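Local coordinates for protein phenylacetaldehyde dehydrogenase (Burkholderia cenocepacia, PDB 4O5H) that probably catalyses the NAD+-dependent oxidation of phenylacetaldehyde to phenylacetate, as a member of the aldehyde dehydrogenase family, at residues Val290-Leu293 with Pro294-Leu298; Asp426-Asp429 with Thr430-Leu434; Pro459-Ala463 with Gly464-Val468. All blocks are in the same frame, centred on the assembly; numbering follows the deposited sequence.

Contact 1 of 3, residues Val290-Leu293 with Pro294-Leu298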
# COMPACT_ATOMS: atom_id res chain seq x y z
N VAL A 290 -20.05 16.83 7.29
CA VAL A 290 -19.93 18.25 7.12
C VAL A 290 -20.29 18.86 8.47
O VAL A 290 -21.43 18.72 8.94
CB VAL A 290 -20.95 18.71 6.08
CG1 VAL A 290 -20.97 20.23 5.97
CG2 VAL A 290 -20.64 18.08 4.72
N ILE A 291 -19.33 19.52 9.10
CA ILE A 291 -19.54 20.07 10.45
C ILE A 291 -19.65 21.57 10.38
O ILE A 291 -18.72 22.24 9.98
CB ILE A 291 -18.36 19.70 11.34
CG1 ILE A 291 -18.23 18.18 11.43
CG2 ILE A 291 -18.51 20.31 12.74
CD1 ILE A 291 -16.94 17.75 12.13
N VAL A 292 -20.79 22.09 10.79
CA VAL A 292 -21.03 23.53 10.77
C VAL A 292 -21.00 24.12 12.17
O VAL A 292 -21.86 23.81 13.01
CB VAL A 292 -22.37 23.83 10.08
CG1 VAL A 292 -22.61 25.35 9.99
CG2 VAL A 292 -22.39 23.17 8.69
N LEU A 293 -20.04 25.00 12.40
CA LEU A 293 -19.89 25.66 13.71
C LEU A 293 -20.79 26.89 13.81
O LEU A 293 -21.24 27.41 12.80
CB LEU A 293 -18.42 26.00 13.97
CG LEU A 293 -17.46 24.81 13.95
CD1 LEU A 293 -16.06 25.21 14.41
CD2 LEU A 293 -17.98 23.64 14.77
N PRO A 294 -21.10 27.33 15.06
CA PRO A 294 -22.16 28.33 15.22
C PRO A 294 -21.76 29.73 14.82
O PRO A 294 -22.62 30.59 14.78
CB PRO A 294 -22.46 28.29 16.72
CG PRO A 294 -21.26 27.72 17.36
CD PRO A 294 -20.65 26.79 16.34
N ASP A 295 -20.50 29.98 14.48
CA ASP A 295 -20.08 31.32 14.07
C ASP A 295 -20.30 31.63 12.59
O ASP A 295 -19.96 32.73 12.16
CB ASP A 295 -18.61 31.56 14.42
CG ASP A 295 -17.62 30.65 13.60
OD1 ASP A 295 -17.63 29.42 13.80
OD2 ASP A 295 -16.82 31.21 12.82
N VAL A 296 -20.82 30.69 11.79
CA VAL A 296 -20.94 30.91 10.34
C VAL A 296 -21.98 31.92 9.92
O VAL A 296 -22.96 32.18 10.64
CB VAL A 296 -21.30 29.60 9.56
CG1 VAL A 296 -20.18 28.59 9.66
CG2 VAL A 296 -22.60 29.00 10.04
N ASP A 297 -21.78 32.46 8.74
CA ASP A 297 -22.85 33.13 8.01
C ASP A 297 -23.84 32.05 7.56
O ASP A 297 -23.45 31.09 6.89
CB ASP A 297 -22.29 33.80 6.77
CG ASP A 297 -23.35 34.49 5.95
OD1 ASP A 297 -24.20 33.84 5.32
OD2 ASP A 297 -23.34 35.72 5.90
N LEU A 298 -25.11 32.22 7.90
CA LEU A 298 -26.10 31.17 7.66
C LEU A 298 -26.33 30.85 6.18
O LEU A 298 -26.49 29.67 5.81
CB LEU A 298 -27.44 31.54 8.28
CG LEU A 298 -27.50 31.77 9.80
CD1 LEU A 298 -28.94 32.04 10.21
CD2 LEU A 298 -26.97 30.58 10.56
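Val296 folds back over the end of the strand that carries Val292, so that both of its methyl groups rest near the carbonyl of Leu293. CB of Val296 lies 3.9 Å from Leu293 O. Beyond it, Val296 CG1 and CG2 each lie 3.5 Å from Leu293 O, and Val296 CG2 is the nearer of the two to Val292 CG1, at 3.7 Å. The two valine side chains meet at about a right angle. On Val292, CG1 stands opposite the backbone N (chi1 -177°), which carries it to the side where Val296 arrives. The backbone makes this possible through a type I beta turn from Leu293 to Val296, closed by a long, weak hydrogen bond from Val296 N to Leu293 O (3.5 Å). Within the turn, the peptide link itself holds CD of Pro294 beside CB of Leu293. Asp295 swings its carboxylate back, bringing OD1 3.5 Å from Leu293 CB. That same oxygen is hydrogen-bonded to Ser448 OG, and OD2 takes Asn449 N, so both acceptors are satisfied by the loop after strand 443-447. The turn thus links strand 288-292, which lies between strands 320-326 and 443-447, to helix 298-310; Val292 and Val296 both touch Ala301 of that helix, and Val296 also packs on Trp447 of the adjoining strand.

Contact 2 of 3, residues Asp426-Asp429 with Thr430-Leu434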
# COMPACT_ATOMS: atom_id res chain seq x y z
N ASP A 426 -24.61 19.86 20.13
CA ASP A 426 -24.48 20.94 21.13
C ASP A 426 -23.08 21.34 21.42
O ASP A 426 -22.86 22.44 21.83
CB ASP A 426 -25.15 20.54 22.44
CG ASP A 426 -26.65 20.45 22.30
OD1 ASP A 426 -27.23 21.17 21.44
OD2 ASP A 426 -27.25 19.63 23.02
N ASP A 427 -22.11 20.46 21.20
CA ASP A 427 -20.72 20.86 21.40
C ASP A 427 -19.76 20.10 20.49
O ASP A 427 -20.08 19.02 20.00
CB ASP A 427 -20.33 20.68 22.86
CG ASP A 427 -20.60 19.29 23.35
OD1 ASP A 427 -19.95 18.34 22.89
OD2 ASP A 427 -21.48 19.16 24.23
N VAL A 428 -18.56 20.65 20.37
CA VAL A 428 -17.61 20.13 19.43
C VAL A 428 -17.16 18.71 19.74
O VAL A 428 -16.94 17.93 18.81
CB VAL A 428 -16.39 21.05 19.28
CG1 VAL A 428 -15.43 20.48 18.24
CG2 VAL A 428 -16.86 22.42 18.84
N ASP A 429 -17.02 18.35 21.02
CA ASP A 429 -16.67 16.96 21.31
C ASP A 429 -17.69 15.99 20.71
O ASP A 429 -17.35 14.93 20.19
CB ASP A 429 -16.53 16.70 22.80
CG ASP A 429 -15.28 17.31 23.37
OD1 ASP A 429 -14.30 17.54 22.67
OD2 ASP A 429 -15.28 17.59 24.57
N THR A 430 -18.96 16.35 20.82
CA THR A 430 -20.01 15.52 20.27
C THR A 430 -19.97 15.47 18.76
O THR A 430 -20.18 14.43 18.18
CB THR A 430 -21.38 16.00 20.76
OG1 THR A 430 -21.41 15.88 22.17
CG2 THR A 430 -22.50 15.13 20.21
N ALA A 431 -19.68 16.61 18.13
CA ALA A 431 -19.57 16.68 16.69
C ALA A 431 -18.46 15.75 16.21
O ALA A 431 -18.63 15.04 15.22
CB ALA A 431 -19.28 18.11 16.23
N VAL A 432 -17.35 15.73 16.94
CA VAL A 432 -16.24 14.83 16.62
C VAL A 432 -16.66 13.37 16.74
O VAL A 432 -16.40 12.58 15.83
CB VAL A 432 -15.01 15.09 17.50
CG1 VAL A 432 -13.96 13.98 17.35
CG2 VAL A 432 -14.40 16.43 17.15
N GLN A 433 -17.32 13.01 17.85
CA GLN A 433 -17.79 11.65 18.03
C GLN A 433 -18.73 11.23 16.86
O GLN A 433 -18.57 10.15 16.28
CB GLN A 433 -18.44 11.47 19.38
CG GLN A 433 -18.93 10.06 19.66
CD GLN A 433 -20.41 9.86 19.31
OE1 GLN A 433 -21.30 10.72 19.57
NE2 GLN A 433 -20.67 8.72 18.71
N LEU A 434 -19.67 12.10 16.50
CA LEU A 434 -20.61 11.79 15.44
C LEU A 434 -19.90 11.66 14.10
O LEU A 434 -20.16 10.73 13.35
CB LEU A 434 -21.71 12.84 15.37
CG LEU A 434 -22.63 12.89 16.60
CD1 LEU A 434 -23.43 14.18 16.60
CD2 LEU A 434 -23.56 11.68 16.67
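Between Asp427 and Leu434 the chain winds into the first turns of helix 428-436, its carbonyls accepting from the amide four residues on: Ala431 N gives to Asp427 O (3.1 Å), Val432 N to Val428 O (2.9 Å) and Gln433 N to Asp429 O (3.0 Å). Asp427 is the N-cap. With CG held between the backbone N and the carbonyl carbon (chi1 54°), its carboxylate turns toward the helix, and OD1 accepts from Thr430 N at 3.0 Å, nearly along the C-O bond. Thr430 OG1 donates to the same Asp427 OD1 at 2.9 Å, meeting it from above the carboxylate plane, on the same face as the amide. One oxygen is therefore gripped twice, and the negative group lies where the helix dipole would be expected to favour it. The helix is the crossover of a beta-alpha-beta unit, running from strand 419-425 to the parallel strand 443-447 of the same sheet; the two are not adjacent, since strands 320-326 and 288-292 lie between them. Next to the Val432 N bond, CG2 of Val432 lies 3.4 Å from Val428 O, and CB of Ala431 is 3.5 Å from that same Val428 O. Val428 and Val432 both touch Leu457 of helix 451-457, while Asp429 points its carboxylate at Arg460 in a salt bridge.

Contact 3 of 3, residues Pro459-Ala463 with Gly464-Val468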
# COMPACT_ATOMS: atom_id res chain seq x y z
N PRO A 459 -7.21 18.02 13.50
CA PRO A 459 -6.49 16.77 13.87
C PRO A 459 -7.38 15.66 14.38
O PRO A 459 -6.96 14.52 14.35
CB PRO A 459 -5.59 17.21 15.04
CG PRO A 459 -5.40 18.66 14.81
CD PRO A 459 -6.73 19.16 14.28
N ARG A 460 -8.58 15.99 14.83
CA ARG A 460 -9.47 15.01 15.47
C ARG A 460 -10.38 14.25 14.52
O ARG A 460 -10.98 13.23 14.91
CB ARG A 460 -10.34 15.74 16.50
CG ARG A 460 -9.56 16.44 17.57
CD ARG A 460 -10.48 17.19 18.55
NE ARG A 460 -11.18 16.26 19.44
CZ ARG A 460 -12.20 16.56 20.22
NH1 ARG A 460 -12.70 17.79 20.28
NH2 ARG A 460 -12.72 15.61 20.97
N ILE A 461 -10.52 14.74 13.29
CA ILE A 461 -11.40 14.10 12.32
C ILE A 461 -10.59 13.09 11.53
O ILE A 461 -9.60 13.45 10.88
CB ILE A 461 -12.01 15.14 11.37
CG1 ILE A 461 -12.84 16.15 12.17
CG2 ILE A 461 -12.88 14.46 10.34
CD1 ILE A 461 -13.85 15.49 13.06
N ALA A 462 -11.01 11.82 11.56
CA ALA A 462 -10.25 10.74 10.85
C ALA A 462 -10.70 10.64 9.43
O ALA A 462 -11.50 9.76 9.08
CB ALA A 462 -10.40 9.41 11.56
N ALA A 463 -10.20 11.54 8.59
CA ALA A 463 -10.48 11.52 7.17
C ALA A 463 -9.23 11.86 6.37
O ALA A 463 -8.36 12.63 6.82
CB ALA A 463 -11.57 12.48 6.82
N GLY A 464 -9.15 11.31 5.19
CA GLY A 464 -7.99 11.54 4.33
C GLY A 464 -7.83 12.98 3.85
O GLY A 464 -6.69 13.39 3.57
N THR A 465 -8.94 13.67 3.67
CA THR A 465 -8.97 15.09 3.32
C THR A 465 -9.98 15.80 4.24
O THR A 465 -11.10 15.32 4.44
CB THR A 465 -9.39 15.36 1.86
OG1 THR A 465 -8.45 14.71 0.95
CG2 THR A 465 -9.43 16.86 1.56
N VAL A 466 -9.55 16.89 4.88
CA VAL A 466 -10.43 17.74 5.64
C VAL A 466 -10.45 19.14 4.98
O VAL A 466 -9.41 19.83 4.92
CB VAL A 466 -9.96 17.89 7.08
CG1 VAL A 466 -10.91 18.77 7.86
CG2 VAL A 466 -9.86 16.50 7.75
N TRP A 467 -11.61 19.52 4.47
CA TRP A 467 -11.80 20.83 3.85
C TRP A 467 -12.31 21.79 4.90
O TRP A 467 -13.01 21.40 5.83
CB TRP A 467 -12.84 20.73 2.71
CG TRP A 467 -12.40 20.00 1.48
CD1 TRP A 467 -11.56 20.45 0.50
CD2 TRP A 467 -12.74 18.66 1.12
NE1 TRP A 467 -11.40 19.48 -0.47
CE2 TRP A 467 -12.11 18.37 -0.11
CE3 TRP A 467 -13.54 17.68 1.70
CZ2 TRP A 467 -12.27 17.17 -0.76
CZ3 TRP A 467 -13.66 16.46 1.05
CH2 TRP A 467 -13.03 16.22 -0.15
N VAL A 468 -11.99 23.06 4.74
CA VAL A 468 -12.58 24.12 5.57
C VAL A 468 -13.25 25.15 4.66
O VAL A 468 -12.61 25.71 3.76
CB VAL A 468 -11.55 24.79 6.46
CG1 VAL A 468 -12.18 25.86 7.34
CG2 VAL A 468 -10.85 23.75 7.30
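Strand 465-468 is one of the two outermost strands of the seven-stranded sheet within this chain, and the contact is the bend by which the chain enters it from the loop after helix 451-457. Here Ile461 and Ala463 lie beside Val466. The methyl CG2 of Val466 is the meeting point: it stands 4.4 Å from CB of Ile461 and 4.5 Å from CB of Ala463, a loose apolar touch on both. In Val466 CG1 is trans to N (chi1 -179°), which leaves CG2 flanking that N, on the side facing the loop. CB of Ala463 also lies 3.7 Å from Thr465 O, where the chain bends through Gly464. Upstream, Ala462 is the centre of an inverse gamma turn closed by a weak hydrogen bond from Ala463 N to Ile461 O (3.0 Å). Asn436 brackets this turn with two hydrogen bonds, giving ND2 to Arg460 O and taking Ala462 N with OD1. Further along the strand, Thr465 and Trp467 project on the same side, and CG2 of Thr465 sits over the centre of the indole, 3.5 Å above its plane, in a CH-pi contact. The indole NE1 is hydrogen-bonded to Leu473 O, which fixes the ring's rotation. The sheet continues across the interface: Thr465 to Val468 pair in parallel with a strand of the second subunit, and Lys504 of that subunit donates to Ile461 O besides packing on Val466. Such pairing of the strand that ends one chain's catalytic-domain sheet with a strand of the partner subunit is characteristic of aldehyde dehydrogenase dimers.

Contacts 1 and 3 belong to one sheet, and the helix of contact 2 packs against it; all lie on the same side of the chain's centre. Contact 3 is buried, apolar in its own contacts, and the one that meets the second subunit. Contacts 1 and 2 are partly buried, with exposed aspartates, and with Val292, Ala431 and Val432 on the buried side. Ile291 of contact 1 touches both others: its CG2 packs 4.2 Å from Ala431 CB, and its CD1 lies 3.9 Å from Ile461 CD1. Chemistry follows place: a weakly bonded turn leads off a central strand in contact 1, a capped helix start opens the crossover in contact 2, and contact 3 brings the chain into the strand that ends its sheet.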